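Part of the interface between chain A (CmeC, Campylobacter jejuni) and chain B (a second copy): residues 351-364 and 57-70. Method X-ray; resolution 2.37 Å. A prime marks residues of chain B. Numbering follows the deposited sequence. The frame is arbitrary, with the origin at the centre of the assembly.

Chain A 351-364: KDEAFVNYQNTLIT
Chain B 57-70: NNDLKLAFIHMEQA

Two antiparallel helices from neighbouring copies of CmeC pack by knobs-into-holes, with a small apolar centre around Val356 and one hydrogen bond at the end where Glu353 meets Gln69′. Chain A is helical throughout 351-364, with phi/psi near -65/-40 and regular i to i+4 backbone hydrogen bonds; chain B is helical from Asn58′ to Ala70′. The axes approach to 9.6 Å, with 172° between their N-to-C directions. Register is set by Glu353 CA to Leu62′ CA, 6.2 Å, and Val356 CA to Asn58′ CA, 6.1 Å. Together the stretches bury 531 Å².

Asn57′ (phi/psi -60/124, chi1 t) caps the chain B helix: its OD1 accepts from Leu60′ N at 3.0 Å. Asn58′ then opens the interface. Its chi1 is m and its side chain is a knob among Val356, Gln359, Asn360 and Ile363, with ND2 3.5 Å from Asn360 CA and 4.1 Å from Ile363 CG1. The short amide fits this close approach, and CA-to-CB points toward chain A. Asn360 (chi1 t) flanks it, its OD1 3.6 Å from Asn58′ CB.

One turn back along chain A, Val356 (chi1 t) is the central knob, seated among Asn58′, Lys61′, Leu62′ and Ile65′. Its two methyls reach different partners: CG1 lies 3.4 Å from Asn58′ O and 3.7 Å from Leu62′ CG, while CG2 lies 3.7 Å from Ile65′ CD1. A compact branched residue thus fills the hole without needing a long side chain. Leu62′ and Ile65′ are both mt (chi1 near -70° and -63°, chi2 near 173°). Lys61′ contributes aliphatic carbon to the hole, its CB 4.1 Å from Val356 CG1, with the rest of the chain extended (m, t, t, t). Ile65′ CD1 also sits against the chain A backbone, 3.8 Å from Asp352 C and 3.8 Å from Glu353 N.

Glu353 is the third knob, among Leu62′, Ile65′, His66′ and Gln69′. Its CA-to-CB bond points sideways, but an extended chain (chi1 t, chi2 t, chi3 -8°) brings its end to chain B. The methylenes serve the apolar side, CG lying 3.7 Å from Leu62′ CD2, and the carboxylate serves the polar side. Gln69′ NE2 (chi1 m, chi2 t) donates to Glu353 OE1 at 2.9 Å and 165°. His66′ ND1 (chi1 m, chi2 -26°) donates to Gln69′ OE1 at 3.0 Å, so both ends of that amide are engaged. Glu353 OE2 lies at the edge of the His66′ ring, 3.3 Å from His66′ CE1.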

# COMPACT_ATOMS: atom_id res chain seq x y z
N LYS A 351 4.89 -1.42 -22.18
CA LYS A 351 5.74 -2.60 -22.29
C LYS A 351 7.05 -2.39 -21.54
O LYS A 351 7.54 -3.30 -20.87
CB LYS A 351 6.01 -2.93 -23.76
CG LYS A 351 7.00 -4.07 -23.97
CD LYS A 351 7.36 -4.24 -25.44
CE LYS A 351 8.47 -5.27 -25.61
NZ LYS A 351 8.82 -5.49 -27.04
N ASP A 352 7.60 -1.19 -21.67
CA ASP A 352 8.83 -0.83 -20.96
C ASP A 352 8.63 -0.95 -19.45
O ASP A 352 9.48 -1.47 -18.74
CB ASP A 352 9.27 0.59 -21.32
CG ASP A 352 9.63 0.74 -22.79
OD1 ASP A 352 9.97 -0.28 -23.42
OD2 ASP A 352 9.58 1.87 -23.30
N GLU A 353 7.49 -0.45 -18.98
CA GLU A 353 7.15 -0.52 -17.56
C GLU A 353 7.04 -1.97 -17.11
O GLU A 353 7.45 -2.32 -16.00
CB GLU A 353 5.84 0.22 -17.29
CG GLU A 353 5.41 0.22 -15.83
CD GLU A 353 4.13 1.00 -15.59
OE1 GLU A 353 3.66 1.68 -16.53
OE2 GLU A 353 3.59 0.94 -14.47
N ALA A 354 6.48 -2.81 -17.97
CA ALA A 354 6.37 -4.24 -17.69
C ALA A 354 7.74 -4.91 -17.68
O ALA A 354 7.97 -5.86 -16.93
CB ALA A 354 5.46 -4.91 -18.72
N PHE A 355 8.65 -4.41 -18.50
CA PHE A 355 10.01 -4.95 -18.56
C PHE A 355 10.79 -4.58 -17.30
O PHE A 355 11.51 -5.41 -16.75
CB PHE A 355 10.75 -4.44 -19.80
CG PHE A 355 12.01 -5.20 -20.11
CD1 PHE A 355 13.20 -4.88 -19.49
CD2 PHE A 355 12.00 -6.25 -21.03
CE1 PHE A 355 14.36 -5.58 -19.77
CE2 PHE A 355 13.16 -6.95 -21.31
CZ PHE A 355 14.34 -6.61 -20.68
N VAL A 356 10.64 -3.34 -16.86
CA VAL A 356 11.31 -2.87 -15.65
C VAL A 356 10.79 -3.61 -14.43
O VAL A 356 11.55 -3.95 -13.52
CB VAL A 356 11.14 -1.35 -15.47
CG1 VAL A 356 11.70 -0.90 -14.13
CG2 VAL A 356 11.83 -0.61 -16.60
N ASN A 357 9.48 -3.87 -14.42
CA ASN A 357 8.88 -4.67 -13.37
C ASN A 357 9.48 -6.07 -13.34
O ASN A 357 9.67 -6.65 -12.27
CB ASN A 357 7.36 -4.77 -13.56
CG ASN A 357 6.66 -3.46 -13.28
OD1 ASN A 357 7.17 -2.60 -12.57
ND2 ASN A 357 5.46 -3.31 -13.83
N TYR A 358 9.78 -6.61 -14.52
CA TYR A 358 10.38 -7.93 -14.62
C TYR A 358 11.80 -7.94 -14.07
O TYR A 358 12.18 -8.85 -13.33
CB TYR A 358 10.37 -8.42 -16.07
CG TYR A 358 11.09 -9.73 -16.27
CD1 TYR A 358 10.48 -10.94 -15.96
CD2 TYR A 358 12.39 -9.76 -16.77
CE1 TYR A 358 11.14 -12.14 -16.13
CE2 TYR A 358 13.06 -10.96 -16.94
CZ TYR A 358 12.43 -12.14 -16.63
OH TYR A 358 13.09 -13.34 -16.80
N GLN A 359 12.58 -6.93 -14.44
CA GLN A 359 13.95 -6.81 -13.96
C GLN A 359 14.00 -6.67 -12.44
O GLN A 359 14.83 -7.29 -11.78
CB GLN A 359 14.64 -5.61 -14.62
CG GLN A 359 15.28 -5.93 -15.96
CD GLN A 359 16.45 -6.88 -15.83
OE1 GLN A 359 17.20 -6.83 -14.87
NE2 GLN A 359 16.59 -7.78 -16.81
N ASN A 360 13.09 -5.87 -11.89
CA ASN A 360 13.04 -5.65 -10.45
C ASN A 360 12.64 -6.92 -9.70
O ASN A 360 13.13 -7.19 -8.61
CB ASN A 360 12.08 -4.51 -10.12
CG ASN A 360 12.23 -4.01 -8.69
OD1 ASN A 360 13.14 -3.24 -8.39
ND2 ASN A 360 11.34 -4.46 -7.81
N THR A 361 11.74 -7.70 -10.30
CA THR A 361 11.34 -8.99 -9.74
C THR A 361 12.53 -9.94 -9.72
O THR A 361 12.69 -10.73 -8.79
CB THR A 361 10.18 -9.62 -10.55
OG1 THR A 361 9.03 -8.76 -10.50
CG2 THR A 361 9.80 -10.98 -9.97
N LEU A 362 13.37 -9.84 -10.74
CA LEU A 362 14.57 -10.66 -10.83
C LEU A 362 15.60 -10.28 -9.76
O LEU A 362 16.14 -11.15 -9.08
CB LEU A 362 15.20 -10.53 -12.22
CG LEU A 362 15.18 -11.78 -13.12
CD1 LEU A 362 15.74 -11.45 -14.50
CD2 LEU A 362 15.97 -12.90 -12.48
N ILE A 363 15.85 -8.98 -9.63
CA ILE A 363 16.82 -8.47 -8.67
C ILE A 363 16.44 -8.82 -7.24
O ILE A 363 17.27 -9.29 -6.46
CB ILE A 363 16.98 -6.94 -8.79
CG1 ILE A 363 17.39 -6.54 -10.20
CG2 ILE A 363 17.99 -6.42 -7.77
CD1 ILE A 363 18.61 -7.26 -10.72
N THR A 364 15.17 -8.59 -6.91
CA THR A 364 14.66 -8.85 -5.57
C THR A 364 14.74 -10.33 -5.22
O THR A 364 15.13 -10.70 -4.11
CB THR A 364 13.20 -8.37 -5.42
OG1 THR A 364 13.14 -6.96 -5.67
CG2 THR A 364 12.68 -8.65 -4.02
N ASN B 57 18.81 1.69 -10.76
CA ASN B 57 17.60 1.62 -9.94
C ASN B 57 16.33 1.57 -10.78
O ASN B 57 16.07 2.44 -11.61
CB ASN B 57 17.53 2.81 -8.97
CG ASN B 57 16.44 2.64 -7.93
OD1 ASN B 57 15.28 2.98 -8.16
ND2 ASN B 57 16.81 2.12 -6.76
N ASN B 58 15.53 0.53 -10.54
CA ASN B 58 14.33 0.29 -11.34
C ASN B 58 13.16 1.19 -10.99
O ASN B 58 12.34 1.51 -11.85
CB ASN B 58 13.91 -1.18 -11.21
CG ASN B 58 14.84 -2.12 -11.96
OD1 ASN B 58 15.15 -1.90 -13.13
ND2 ASN B 58 15.29 -3.16 -11.28
N ASP B 59 13.07 1.61 -9.73
CA ASP B 59 12.05 2.57 -9.32
C ASP B 59 12.28 3.91 -10.01
O ASP B 59 11.34 4.62 -10.35
CB ASP B 59 12.03 2.75 -7.80
CG ASP B 59 11.30 1.62 -7.09
OD1 ASP B 59 10.44 0.98 -7.72
OD2 ASP B 59 11.59 1.38 -5.90
N LEU B 60 13.55 4.24 -10.20
CA LEU B 60 13.93 5.46 -10.91
C LEU B 60 13.55 5.35 -12.39
O LEU B 60 13.12 6.33 -13.00
CB LEU B 60 15.43 5.73 -10.76
CG LEU B 60 15.96 7.04 -11.33
CD1 LEU B 60 15.22 8.22 -10.73
CD2 LEU B 60 17.46 7.16 -11.10
N LYS B 61 13.72 4.16 -12.95
CA LYS B 61 13.34 3.90 -14.33
C LYS B 61 11.83 3.99 -14.51
O LYS B 61 11.35 4.57 -15.47
CB LYS B 61 13.84 2.52 -14.78
CG LYS B 61 15.35 2.37 -14.78
CD LYS B 61 15.77 0.98 -15.25
CE LYS B 61 17.27 0.79 -15.10
NZ LYS B 61 17.72 -0.56 -15.57
N LEU B 62 11.09 3.41 -13.57
CA LEU B 62 9.64 3.46 -13.58
C LEU B 62 9.13 4.90 -13.55
O LEU B 62 8.21 5.26 -14.28
CB LEU B 62 9.06 2.69 -12.39
CG LEU B 62 9.14 1.17 -12.43
CD1 LEU B 62 8.69 0.56 -11.11
CD2 LEU B 62 8.32 0.62 -13.59
N ALA B 63 9.76 5.72 -12.71
CA ALA B 63 9.40 7.12 -12.59
C ALA B 63 9.70 7.87 -13.89
O ALA B 63 8.99 8.81 -14.25
CB ALA B 63 10.14 7.76 -11.43
N PHE B 64 10.75 7.45 -14.58
CA PHE B 64 11.12 8.05 -15.86
C PHE B 64 10.09 7.68 -16.93
O PHE B 64 9.71 8.52 -17.75
CB PHE B 64 12.52 7.60 -16.29
CG PHE B 64 13.07 8.37 -17.47
CD1 PHE B 64 12.85 7.93 -18.76
CD2 PHE B 64 13.82 9.52 -17.28
CE1 PHE B 64 13.35 8.63 -19.84
CE2 PHE B 64 14.33 10.22 -18.36
CZ PHE B 64 14.09 9.77 -19.64
N ILE B 65 9.65 6.43 -16.90
CA ILE B 65 8.68 5.93 -17.86
C ILE B 65 7.32 6.58 -17.65
O ILE B 65 6.63 6.94 -18.61
CB ILE B 65 8.54 4.39 -17.76
CG1 ILE B 65 9.87 3.72 -18.12
CG2 ILE B 65 7.44 3.88 -18.68
CD1 ILE B 65 9.89 2.23 -17.86
N HIS B 66 6.94 6.74 -16.38
CA HIS B 66 5.69 7.41 -16.03
C HIS B 66 5.65 8.82 -16.59
O HIS B 66 4.60 9.32 -16.99
CB HIS B 66 5.51 7.44 -14.51
CG HIS B 66 5.24 6.10 -13.90
ND1 HIS B 66 4.65 5.06 -14.61
CD2 HIS B 66 5.48 5.62 -12.66
CE1 HIS B 66 4.54 4.01 -13.82
NE2 HIS B 66 5.03 4.32 -12.63
N MET B 67 6.82 9.47 -16.62
CA MET B 67 6.95 10.80 -17.18
C MET B 67 6.77 10.78 -18.70
O MET B 67 6.11 11.66 -19.27
CB MET B 67 8.32 11.39 -16.82
CG MET B 67 8.59 12.77 -17.41
SD MET B 67 10.18 13.42 -16.87
CE MET B 67 11.28 12.10 -17.38
N GLU B 68 7.35 9.77 -19.34
CA GLU B 68 7.23 9.61 -20.79
C GLU B 68 5.80 9.26 -21.19
O GLU B 68 5.32 9.67 -22.25
CB GLU B 68 8.19 8.53 -21.29
CG GLU B 68 9.66 8.90 -21.18
CD GLU B 68 10.58 7.80 -21.66
OE1 GLU B 68 10.48 6.67 -21.14
OE2 GLU B 68 11.40 8.06 -22.57
N GLN B 69 5.12 8.51 -20.33
CA GLN B 69 3.72 8.16 -20.55
C GLN B 69 2.83 9.40 -20.49
O GLN B 69 1.90 9.55 -21.28
CB GLN B 69 3.25 7.14 -19.51
CG GLN B 69 3.86 5.75 -19.70
CD GLN B 69 3.62 4.85 -18.50
OE1 GLN B 69 3.46 5.32 -17.38
NE2 GLN B 69 3.61 3.54 -18.74
N ALA B 70 3.14 10.30 -19.56
CA ALA B 70 2.40 11.55 -19.41
C ALA B 70 2.63 12.45 -20.62
O ALA B 70 1.73 13.17 -21.04
CB ALA B 70 2.81 12.26 -18.13